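PDB 5XZ3: peptidoglycan-recognition protein from Apis mellifera, which probably binds bacterial peptidoglycan as a recognition protein of the honey bee immune system, through a domain of the N-acetylmuramoyl-L-alanine amidase family. Local coordinates for residues 74-79 with 103-108. Numbering follows the deposited sequence.
Sequences FLIGGD and ISIAFI
Ile76 lays its CG1 branch against the CG2 methyl of Ile105, Ile76 CG1 to Ile105 CG2 3.6 Å, the two side chains crossing obliquely. Ile105 presents that methyl because its CG2 stands anti to the backbone N while CG1 (chi1 -60°) lies beside it. On the same face the CB of Ile76 sits over one face of the Phe107 ring, and helix 118-133 packs here through Leu127, Ile128 and Ala124. The CD1 methyl of Ile103 lies at the edge of the Phe74 ring, near its plane, Phe74 CD2 to Ile103 CD1 4.2 Å. Strand 74-76 and strand 102-107 run parallel within the mixed central sheet of the amidase-like PGRP fold, Ala106 bonding through N to Phe74 O and through O to Ile76 N. Leu75 and Ala106 occupy the other face. Just past the strand, Ile108 N binds Ile76 O at 2.9 Å. With CG1 anti to the carbonyl carbon (chi1 -65°) and an extended chain, Ile108 crosses Leu75 at about a right angle, CD1 3.9 Å from Leu75 CB, and touches Gly77 CA and Ile54 of helix 47-64. An alanine in place of Ile108 would probably leave a gap beside Leu75, Gly77 and Ile54. A water donates to Ile108 O and weakly accepts from Gly78 N, bridging the two segments beyond the last direct backbone bond.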
loop_
_atom_site.group_PDB
_atom_site.type_symbol
_atom_site.label_atom_id
_atom_site.label_comp_id
_atom_site.label_asym_id
_atom_site.label_seq_id
_atom_site.Cartn_x
_atom_site.Cartn_y
_atom_site.Cartn_z
ATOM N N PHE A 74 2.018 -2.650 0.746
ATOM C CA PHE A 74 2.897 -1.601 1.255
ATOM C C PHE A 74 2.115 -0.590 2.071
ATOM O O PHE A 74 0.922 -0.369 1.827
ATOM C CB PHE A 74 3.604 -0.891 0.104
ATOM C CG PHE A 74 4.513 -1.776 -0.686
ATOM C CD1 PHE A 74 5.827 -2.016 -0.252
ATOM C CD2 PHE A 74 4.056 -2.412 -1.845
ATOM C CE1 PHE A 74 6.685 -2.866 -0.972
ATOM C CE2 PHE A 74 4.907 -3.258 -2.560
ATOM C CZ PHE A 74 6.221 -3.469 -2.128
ATOM N N LEU A 75 2.792 0.048 3.020
ATOM C CA LEU A 75 2.151 1.088 3.838
ATOM C C LEU A 75 2.983 2.365 3.731
ATOM O O LEU A 75 4.198 2.305 3.575
ATOM C CB LEU A 75 1.978 0.639 5.297
ATOM C CG LEU A 75 1.078 -0.598 5.475
ATOM C CD1 LEU A 75 1.954 -1.846 5.544
ATOM C CD2 LEU A 75 0.225 -0.486 6.727
ATOM N N ILE A 76 2.306 3.511 3.764
ATOM C CA ILE A 76 2.965 4.814 3.669
ATOM C C ILE A 76 2.740 5.506 5.023
ATOM O O ILE A 76 1.606 5.715 5.430
ATOM C CB ILE A 76 2.393 5.685 2.507
ATOM C CG1 ILE A 76 2.366 4.955 1.140
ATOM C CG2 ILE A 76 3.093 7.050 2.415
ATOM C CD1 ILE A 76 3.683 4.419 0.588
ATOM N N GLY A 77 3.825 5.826 5.718
ATOM C CA GLY A 77 3.748 6.529 7.006
ATOM C C GLY A 77 3.773 8.034 6.794
ATOM O O GLY A 77 4.240 8.508 5.762
ATOM N N GLY A 78 3.282 8.788 7.780
ATOM C CA GLY A 78 3.351 10.259 7.749
ATOM C C GLY A 78 4.771 10.775 7.817
ATOM O O GLY A 78 5.024 11.954 7.571
ATOM N N ASP A 79 5.710 9.883 8.135
ATOM C CA ASP A 79 7.140 10.180 8.035
ATOM C C ASP A 79 7.624 10.276 6.583
ATOM O O ASP A 79 8.754 10.699 6.331
ATOM C CB ASP A 79 7.963 9.145 8.819
ATOM C CG ASP A 79 7.774 7.700 8.315
ATOM O OD1 ASP A 79 6.872 7.412 7.506
ATOM O OD2 ASP A 79 8.548 6.829 8.751
ATOM N N ILE A 103 -1.445 -5.079 -6.055
ATOM C CA ILE A 103 -0.871 -4.781 -4.752
ATOM C C ILE A 103 -1.729 -3.662 -4.159
ATOM O O ILE A 103 -2.437 -2.959 -4.902
ATOM C CB ILE A 103 0.611 -4.367 -4.837
ATOM C CG1 ILE A 103 0.805 -3.226 -5.824
ATOM C CG2 ILE A 103 1.518 -5.571 -5.196
ATOM C CD1 ILE A 103 1.801 -2.205 -5.330
ATOM N N SER A 104 -1.681 -3.511 -2.842
ATOM C CA SER A 104 -2.303 -2.362 -2.214
ATOM C C SER A 104 -1.260 -1.429 -1.626
ATOM O O SER A 104 -0.190 -1.870 -1.174
ATOM C CB SER A 104 -3.321 -2.788 -1.159
ATOM O OG SER A 104 -2.723 -3.636 -0.169
ATOM N N ILE A 105 -1.559 -0.129 -1.662
ATOM C CA ILE A 105 -0.709 0.865 -1.018
ATOM C C ILE A 105 -1.614 1.544 0.009
ATOM O O ILE A 105 -2.605 2.191 -0.361
ATOM C CB ILE A 105 -0.127 1.888 -2.012
ATOM C CG1 ILE A 105 0.735 1.171 -3.091
ATOM C CG2 ILE A 105 0.673 2.959 -1.259
ATOM C CD1 ILE A 105 1.303 2.056 -4.199
ATOM N N ALA A 106 -1.290 1.357 1.285
ATOM C CA ALA A 106 -2.152 1.846 2.340
ATOM C C ALA A 106 -1.492 3.029 3.022
ATOM O O ALA A 106 -0.433 2.899 3.638
ATOM C CB ALA A 106 -2.493 0.748 3.358
ATOM N N PHE A 107 -2.150 4.180 2.922
ATOM C CA PHE A 107 -1.731 5.394 3.614
ATOM C C PHE A 107 -2.194 5.274 5.065
ATOM O O PHE A 107 -3.377 5.067 5.323
ATOM C CB PHE A 107 -2.405 6.616 2.969
ATOM C CG PHE A 107 -1.793 7.046 1.660
ATOM C CD1 PHE A 107 -1.920 6.260 0.501
ATOM C CD2 PHE A 107 -1.126 8.276 1.571
ATOM C CE1 PHE A 107 -1.364 6.686 -0.711
ATOM C CE2 PHE A 107 -0.569 8.698 0.371
ATOM C CZ PHE A 107 -0.692 7.904 -0.771
ATOM N N ILE A 108 -1.259 5.392 6.000
ATOM C CA ILE A 108 -1.565 5.216 7.426
ATOM C C ILE A 108 -2.284 6.474 7.921
ATOM O O ILE A 108 -1.715 7.540 7.957
ATOM C CB ILE A 108 -0.293 4.890 8.249
ATOM C CG1 ILE A 108 0.288 3.527 7.808
ATOM C CG2 ILE A 108 -0.589 4.876 9.754
ATOM C CD1 ILE A 108 1.762 3.359 8.134
HETATM O O HOH W 1 0.545 8.452 9.278
#